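Local coordinates for hypothetical protein Atu2299 (Agrobacterium tumefaciens, PDB 2HLY) that is of unknown function but belongs to the DUF2026 family of the papain-like peptidase CA clan, whose fold it probably shares, at residues 10-13 / 14-17; 100-103 / 104-107. All blocks are in the same frame, centred on the assembly; numbering follows the deposited sequence.

Interaction 1 of 2, residues 10-13 / 14-17; sequences QTDY and FRIY
The rings of Tyr13 and Phe14, neighbours in sequence, meet as an offset edge-to-face pair: the edge of Tyr13 is turned to the face of Phe14, with centroids 5.5 Å apart and planes at 75°. Tyr13 CD2 comes within 3.7 Å of Phe14 CD1. The two first torsions bring this about. Tyr13 carries CG opposite its backbone N (chi1 168°), whereas Phe14 swings CG round beside its own N (chi1 -73°), and the rings converge on one flank of the helix. Gln10, one turn earlier, runs its extended chain beside Phe14 in the same direction, with CG and NE2 both nearest Phe14 CE2. Gln10 CG lies 3.5 Å from Phe14 CE2, and the amide is steeply inclined to the ring. All this belongs to the first two turns of helix 10-24, where regular i to i+4 backbone bonds run from Phe14 N to Gln10 O, Arg15 N to Thr11 O, Ile16 N to Asp12 O and Tyr17 N to Tyr13 O. On another flank, Arg15 stretches out straight from CG to NE and passes beside Asp12. Asp12 OD1 is 4.0 Å from Arg15 NE, but no N-H of the guanidinium is directed at it, so only the opposite charges are close; the carboxylate instead takes the backbone N-H of Ser176, and Arg15 NH1 donates to the carbonyls of Arg174 and Lys178. A water bridges the helix surface here, accepting from Arg15 NE at 2.8 Å and hydrogen-bonded to Thr11 OG1 at 2.8 Å. Ile16, buried, rests CG1 on the Asp12 carbonyl, 3.3 Å from Asp12 O, and touches Ile45 of helix 31-50. Beyond the helix, Tyr13 OH is hydrogen-bonded to Asp100 O and Phe120 N.

Interaction 2 of 2, residues 100-103 / 104-107; sequences DFMA and PAFS
A type I beta turn from Asp100 to Ala103, opened by an Asx turn on Asp100, follows strand 97-100 and merges into a short 3-10 segment. Asp100 OD1 accepts from Met102 N at 3.0 Å, on its anti side and 20° out of the carboxylate plane, while Ala103 N closes the turn on Asp100 O. Two i to i+3 bonds follow: Ala105 N to Met102 O at 2.7 Å and Phe106 N to Ala103 O at 3.0 Å, the latter donor standing above the carbonyl plane. With CG beside its backbone N (chi1 -73°), Phe106 folds its ring back against Ala103. Ala103 CA then sits over the ring centre, 3.6 Å from the centroid and 8° off the normal, a CH-pi contact. At the ring edge, Asp100 OD2 approaches Phe106 CZ to 3.4 Å, the carboxylate nearly perpendicular to the ring; the same oxygen is hydrogen-bonded to His89 NE2. The Met102 chain runs nearly perpendicular to the Phe106 side chain, with Met102 CG 3.9 Å from Phe106 CE1. Beyond these residues, Phe101 packs on Ile16 of helix 10-24 and Leu46 of helix 31-50, Met102 lies against Phe38 of helix 31-50, and the Ala103 side chain touches Phe120 of strand 120-123.

Interaction 1 comes first along the chain, in the opening turns of helix 10-24; interaction 2 follows much later, in the connection between the adjacent antiparallel strands 97-100 and 120-123. Yet their centres are only about 11 Å apart, and the two touch. Tyr13 OH lies 2.6 Å from Asp100 O, a probable hydrogen bond, and Tyr17 CD1 packs 3.2 Å from Phe101 O. The Tyr13 and Phe101 rings also meet, and helix 31-50 touches residues of both contacts. Together they join the N-terminal helix to the end of a central strand of the four-stranded sheet, forming part of the buried helix-sheet interface of this single-chain assembly.

Interaction 1 of 2, residues 10-13 / 14-17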
# COMPACT_ATOMS: atom_id res chain seq x y z
N GLN A 10 2.65 -10.46 9.83
CA GLN A 10 3.35 -9.16 9.83
C GLN A 10 4.62 -9.22 8.99
O GLN A 10 4.90 -8.33 8.17
CB GLN A 10 3.65 -8.69 11.26
CG GLN A 10 4.42 -7.39 11.28
CD GLN A 10 4.66 -6.85 12.68
OE1 GLN A 10 3.71 -6.51 13.39
NE2 GLN A 10 5.92 -6.72 13.05
N THR A 11 5.40 -10.27 9.17
CA THR A 11 6.66 -10.34 8.46
C THR A 11 6.45 -10.38 6.95
O THR A 11 7.23 -9.80 6.19
CB THR A 11 7.55 -11.51 8.98
OG1 THR A 11 8.90 -11.29 8.55
CG2 THR A 11 7.01 -12.87 8.52
N ASP A 12 5.38 -11.04 6.52
CA ASP A 12 5.06 -11.17 5.09
C ASP A 12 4.49 -9.86 4.53
O ASP A 12 4.74 -9.48 3.37
CB ASP A 12 4.12 -12.36 4.87
CG ASP A 12 4.83 -13.69 5.11
OD1 ASP A 12 6.03 -13.79 4.77
OD2 ASP A 12 4.19 -14.63 5.64
N TYR A 13 3.72 -9.16 5.35
CA TYR A 13 3.29 -7.81 5.00
C TYR A 13 4.51 -6.95 4.69
O TYR A 13 4.54 -6.22 3.70
CB TYR A 13 2.48 -7.22 6.14
CG TYR A 13 2.21 -5.72 6.02
CD1 TYR A 13 0.98 -5.25 5.54
CD2 TYR A 13 3.16 -4.79 6.43
CE1 TYR A 13 0.72 -3.88 5.45
CE2 TYR A 13 2.91 -3.42 6.33
CZ TYR A 13 1.68 -2.97 5.87
OH TYR A 13 1.46 -1.61 5.84
N PHE A 14 5.52 -7.00 5.56
CA PHE A 14 6.73 -6.22 5.31
C PHE A 14 7.47 -6.68 4.05
O PHE A 14 8.01 -5.85 3.33
CB PHE A 14 7.64 -6.21 6.54
CG PHE A 14 7.13 -5.36 7.67
CD1 PHE A 14 6.61 -4.08 7.44
CD2 PHE A 14 7.18 -5.83 8.99
CE1 PHE A 14 6.16 -3.28 8.51
CE2 PHE A 14 6.73 -5.04 10.05
CZ PHE A 14 6.21 -3.77 9.80
N ARG A 15 7.51 -7.99 3.79
CA ARG A 15 8.10 -8.49 2.53
C ARG A 15 7.41 -7.84 1.33
O ARG A 15 8.07 -7.41 0.36
CB ARG A 15 7.95 -10.01 2.43
CG ARG A 15 8.91 -10.74 3.38
CD ARG A 15 8.83 -12.26 3.17
NE ARG A 15 9.89 -12.92 3.92
CZ ARG A 15 10.54 -14.01 3.52
NH1 ARG A 15 10.23 -14.60 2.36
NH2 ARG A 15 11.50 -14.51 4.28
N ILE A 16 6.08 -7.75 1.39
CA ILE A 16 5.30 -7.19 0.28
C ILE A 16 5.62 -5.70 0.10
O ILE A 16 5.92 -5.24 -1.01
CB ILE A 16 3.78 -7.42 0.46
CG1 ILE A 16 3.48 -8.92 0.37
CG2 ILE A 16 2.98 -6.64 -0.59
CD1 ILE A 16 2.06 -9.32 0.81
N TYR A 17 5.60 -4.97 1.20
CA TYR A 17 5.99 -3.56 1.16
C TYR A 17 7.39 -3.43 0.55
O TYR A 17 7.60 -2.62 -0.35
CB TYR A 17 5.93 -2.89 2.55
CG TYR A 17 6.72 -1.59 2.56
CD1 TYR A 17 6.16 -0.40 2.07
CD2 TYR A 17 8.06 -1.57 2.98
CE1 TYR A 17 6.90 0.78 2.03
CE2 TYR A 17 8.81 -0.38 2.95
CZ TYR A 17 8.23 0.77 2.47
OH TYR A 17 8.96 1.96 2.41
O HOH W 1 10.37 -12.73 6.68

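Interaction 2 of 2, residues 100-103 / 104-107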
# COMPACT_ATOMS: atom_id res chain seq x y z
N ASP A 100 -3.14 -1.45 4.16
CA ASP A 100 -2.50 -0.35 3.45
C ASP A 100 -1.02 -0.67 3.38
O ASP A 100 -0.27 -0.44 4.34
CB ASP A 100 -2.77 0.99 4.15
CG ASP A 100 -2.38 2.17 3.30
OD1 ASP A 100 -1.46 2.02 2.46
OD2 ASP A 100 -3.01 3.25 3.46
N PHE A 101 -0.59 -1.23 2.25
CA PHE A 101 0.82 -1.61 2.11
C PHE A 101 1.77 -0.42 2.05
O PHE A 101 2.98 -0.62 2.14
CB PHE A 101 1.02 -2.50 0.87
CG PHE A 101 0.41 -3.84 1.00
CD1 PHE A 101 1.01 -4.80 1.80
CD2 PHE A 101 -0.75 -4.17 0.29
CE1 PHE A 101 0.43 -6.08 1.92
CE2 PHE A 101 -1.32 -5.45 0.41
CZ PHE A 101 -0.71 -6.40 1.21
N MET A 102 1.23 0.79 1.87
CA MET A 102 2.07 1.99 1.84
C MET A 102 2.45 2.45 3.24
O MET A 102 3.31 3.32 3.39
CB MET A 102 1.36 3.14 1.11
CG MET A 102 2.28 4.30 0.80
SD MET A 102 1.38 5.51 -0.17
CE MET A 102 2.44 6.96 0.01
N ALA A 103 1.80 1.91 4.28
CA ALA A 103 1.94 2.50 5.61
C ALA A 103 3.39 2.70 6.08
O ALA A 103 3.69 3.73 6.71
CB ALA A 103 1.10 1.72 6.66
N PRO A 104 4.30 1.73 5.80
CA PRO A 104 5.70 1.96 6.23
C PRO A 104 6.35 3.21 5.61
O PRO A 104 7.37 3.70 6.13
CB PRO A 104 6.43 0.67 5.80
CG PRO A 104 5.31 -0.38 5.78
CD PRO A 104 4.13 0.38 5.21
N ALA A 105 5.78 3.73 4.52
CA ALA A 105 6.30 4.90 3.84
C ALA A 105 5.68 6.20 4.35
O ALA A 105 6.00 7.28 3.84
CB ALA A 105 6.09 4.77 2.34
N PHE A 106 4.77 6.11 5.33
CA PHE A 106 4.07 7.31 5.80
C PHE A 106 4.97 8.31 6.53
O PHE A 106 4.54 9.43 6.81
CB PHE A 106 2.89 6.94 6.71
CG PHE A 106 1.70 6.34 5.98
CD1 PHE A 106 1.59 6.35 4.59
CD2 PHE A 106 0.67 5.78 6.72
CE1 PHE A 106 0.46 5.80 3.96
CE2 PHE A 106 -0.46 5.24 6.10
CZ PHE A 106 -0.56 5.24 4.73
N SER A 107 6.20 7.92 6.85
CA SER A 107 7.15 8.88 7.43
C SER A 107 7.52 9.99 6.45
O SER A 107 7.84 11.11 6.86
CB SER A 107 8.40 8.16 7.89
OG SER A 107 8.04 7.00 8.62